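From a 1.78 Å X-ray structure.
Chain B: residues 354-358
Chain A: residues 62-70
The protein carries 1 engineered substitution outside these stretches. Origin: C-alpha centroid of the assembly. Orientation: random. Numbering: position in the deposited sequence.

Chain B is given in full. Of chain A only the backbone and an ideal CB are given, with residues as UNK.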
# COMPACT_ATOMS: atom_id res chain seq x y z
N PHE B 354 12.38 -2.61 -8.78
CA PHE B 354 11.66 -2.87 -7.53
C PHE B 354 10.14 -2.70 -7.60
O PHE B 354 9.48 -2.72 -6.56
CB PHE B 354 12.25 -2.01 -6.40
CG PHE B 354 13.68 -2.34 -6.10
CD1 PHE B 354 14.70 -1.84 -6.90
CD2 PHE B 354 14.00 -3.20 -5.06
CE1 PHE B 354 16.02 -2.17 -6.64
CE2 PHE B 354 15.32 -3.53 -4.80
CZ PHE B 354 16.33 -3.02 -5.59
N ILE B 355 9.58 -2.57 -8.80
CA ILE B 355 8.12 -2.43 -8.93
C ILE B 355 7.43 -3.79 -8.95
O ILE B 355 8.08 -4.83 -8.82
CB ILE B 355 7.73 -1.61 -10.18
CG1 ILE B 355 8.09 -2.36 -11.47
CG2 ILE B 355 8.40 -0.23 -10.14
CD1 ILE B 355 7.76 -1.56 -12.73
N GLY B 356 6.11 -3.81 -9.09
CA GLY B 356 5.38 -5.07 -9.02
C GLY B 356 5.29 -5.64 -7.61
O GLY B 356 5.56 -4.96 -6.61
N ILE B 357 4.90 -6.91 -7.53
CA ILE B 357 4.64 -7.55 -6.24
C ILE B 357 5.52 -8.78 -6.13
O ILE B 357 5.62 -9.56 -7.08
CB ILE B 357 3.17 -7.98 -6.13
CG1 ILE B 357 2.25 -6.76 -6.34
CG2 ILE B 357 2.89 -8.65 -4.78
CD1 ILE B 357 0.74 -7.07 -6.18
N TYR B 358 6.18 -8.95 -4.98
CA TYR B 358 7.13 -10.05 -4.83
C TYR B 358 7.37 -10.41 -3.36
O TYR B 358 6.89 -9.72 -2.44
CB TYR B 358 8.45 -9.73 -5.54
CG TYR B 358 8.96 -8.32 -5.29
CD1 TYR B 358 9.85 -8.05 -4.26
CD2 TYR B 358 8.53 -7.26 -6.09
CE1 TYR B 358 10.31 -6.75 -4.02
CE2 TYR B 358 8.98 -5.95 -5.85
CZ TYR B 358 9.88 -5.71 -4.82
OH TYR B 358 10.33 -4.42 -4.58
N UNK A 62 -4.71 -12.29 -8.93
CA UNK A 62 -4.45 -11.60 -10.17
C UNK A 62 -3.74 -10.25 -9.96
O UNK A 62 -3.16 -9.70 -10.89
CB UNK A 62 -5.77 -11.39 -10.92
N UNK A 63 -3.79 -9.72 -8.74
CA UNK A 63 -2.99 -8.55 -8.40
C UNK A 63 -1.53 -8.69 -8.82
O UNK A 63 -0.90 -7.72 -9.22
CB UNK A 63 -3.07 -8.29 -6.89
N UNK A 64 -0.98 -9.90 -8.73
CA UNK A 64 0.44 -10.10 -9.04
C UNK A 64 0.80 -9.87 -10.51
O UNK A 64 1.97 -9.84 -10.87
CB UNK A 64 0.85 -11.52 -8.64
N UNK A 65 -0.20 -9.72 -11.37
CA UNK A 65 0.08 -9.45 -12.78
C UNK A 65 0.53 -8.00 -12.99
O UNK A 65 1.11 -7.67 -14.03
CB UNK A 65 -1.16 -9.74 -13.63
N UNK A 66 0.27 -7.14 -12.02
CA UNK A 66 0.60 -5.71 -12.17
C UNK A 66 2.05 -5.37 -11.85
O UNK A 66 2.61 -5.84 -10.85
CB UNK A 66 -0.31 -4.88 -11.27
N UNK A 67 2.66 -4.53 -12.68
CA UNK A 67 3.97 -3.98 -12.37
C UNK A 67 3.86 -2.51 -11.95
O UNK A 67 4.47 -2.08 -10.96
CB UNK A 67 4.90 -4.12 -13.58
N UNK A 68 3.07 -1.74 -12.69
CA UNK A 68 2.95 -0.32 -12.40
C UNK A 68 1.97 -0.07 -11.27
O UNK A 68 0.78 -0.38 -11.37
CB UNK A 68 2.51 0.45 -13.65
N UNK A 69 2.49 0.50 -10.19
CA UNK A 69 1.73 0.72 -8.97
C UNK A 69 1.90 2.15 -8.50
O UNK A 69 3.01 2.68 -8.52
CB UNK A 69 2.16 -0.26 -7.88
N UNK A 70 0.80 2.77 -8.09
CA UNK A 70 0.84 4.10 -7.52
C UNK A 70 0.06 4.13 -6.23
O UNK A 70 -0.44 3.09 -5.78
CB UNK A 70 0.29 5.13 -8.50

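Position 62 opens a 3-10 segment and its ideal CB has no chain B atom within 5.5 Å, so chain B sets no rule; a polar residue suits the start of such a turn. It is Asn62(A), whose OD1 accepts a weak hydrogen bond (3.1 Å) from NE2 of the residue at 65.

At 63 the CA-to-CB bond points sideways, yet the ideal CB lies 4.1 Å from CD1 of Ile357(B). An apolar first carbon is what that methyl asks for, and many residues supply one. Tyr63(A) does: its CB packs 4.0 Å from Ile357(B) CD1, while the ring leads away. Its backbone O comes still nearer, 3.5 Å from the same CD1.

Position 64 also points sideways, with its ideal CB 4.9 Å from Ile357(B) CB. A small or branched side chain with a methyl to offer, such as Ala, Val or Thr, would suit. Thr64(A) places CG2 4.4 Å from Ile357(B) CG2, a loose flank to that isoleucine.

Position 65 points away from chain B and is free to serve its own turn. Gln65(A) does so through the weak bond back to Asn62(A).

At 66 the backbone matters more: its O lies 3.4 Å from Gly356(B) CA, in a CA-H...O contact. The CB points sideways and finds no chain B atom within 5.5 Å, so chain B leaves the choice wide. Phe66(A) sends its ring away.

At 67 the backbone O accepts a weak hydrogen bond from Gly356(B) N (3.0 Å), whatever the side chain. The ideal CB is 3.9 Å from Ile355(B) CD1, which favours an apolar root, and the backbone O of Ile357(B) lies farther along, an acceptor that a donor at the tip of a long chain could serve through water. Lys67(A) fits. Its NZ is 3.0 Å from each of two waters: one accepts from Ile357(B) N (2.9 Å from water O), the other donates to Ile357(B) O (2.9 Å), weakly bound to NZ. Gly356(B) has positive phi, and an ideal CB there would sit a tight 3.0 Å from Lys67(A) CD.

Position 68 points away, so chain B sets little rule there and many side chains would do. Asn68(A) brings its end back, OD1 4.1 Å from Ile355(B) CD1.

Position 69 points toward chain B, with its ideal CB 5.4 Å from Gly356(B) N: room for a medium apolar chain such as Ile, Leu or Met. Ile69(A) fills it, CD1 reaching 4.1 Å from Ile357(B) CG1 and 3.8 Å from Gly356(B) O.

Position 70 is out of reach, and Gly70(A) adds nothing here.

Chain A 62-70: NYTQFKNIG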
# COMPACT_ATOMS: atom_id res chain seq x y z
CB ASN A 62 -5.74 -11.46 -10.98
CG ASN A 62 -6.22 -12.80 -11.49
OD1 ASN A 62 -5.52 -13.47 -12.25
ND2 ASN A 62 -7.40 -13.20 -11.07
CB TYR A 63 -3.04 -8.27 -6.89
CG TYR A 63 -4.34 -7.63 -6.44
CD1 TYR A 63 -5.30 -8.36 -5.76
CD2 TYR A 63 -4.60 -6.29 -6.72
CE1 TYR A 63 -6.50 -7.77 -5.36
CE2 TYR A 63 -5.79 -5.70 -6.33
CZ TYR A 63 -6.73 -6.44 -5.65
OH TYR A 63 -7.90 -5.85 -5.26
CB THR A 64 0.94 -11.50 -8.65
OG1 THR A 64 0.20 -12.49 -9.38
CG2 THR A 64 0.76 -11.73 -7.15
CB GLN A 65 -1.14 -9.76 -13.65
CG GLN A 65 -1.59 -11.21 -13.62
CD GLN A 65 -2.59 -11.54 -14.71
OE1 GLN A 65 -2.41 -11.16 -15.87
NE2 GLN A 65 -3.66 -12.24 -14.35
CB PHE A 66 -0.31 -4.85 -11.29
CG PHE A 66 -1.74 -4.86 -11.71
CD1 PHE A 66 -2.66 -5.63 -11.02
CD2 PHE A 66 -2.15 -4.11 -12.81
CE1 PHE A 66 -3.99 -5.63 -11.41
CE2 PHE A 66 -3.49 -4.11 -13.21
CZ PHE A 66 -4.40 -4.87 -12.51
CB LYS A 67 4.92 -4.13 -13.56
CG LYS A 67 5.06 -5.57 -14.03
CD LYS A 67 5.63 -6.46 -12.93
CE LYS A 67 5.63 -7.94 -13.35
NZ LYS A 67 5.96 -8.86 -12.20
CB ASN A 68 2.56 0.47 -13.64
CG ASN A 68 3.62 0.38 -14.72
OD1 ASN A 68 4.80 0.62 -14.46
ND2 ASN A 68 3.21 0.02 -15.93
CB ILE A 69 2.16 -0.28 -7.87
CG1 ILE A 69 1.87 -1.72 -8.31
CG2 ILE A 69 1.44 0.03 -6.56
CD1 ILE A 69 2.54 -2.80 -7.47
O HOH W 1 4.00 -8.15 -10.02
O HOH W 2 7.16 -9.23 -9.48
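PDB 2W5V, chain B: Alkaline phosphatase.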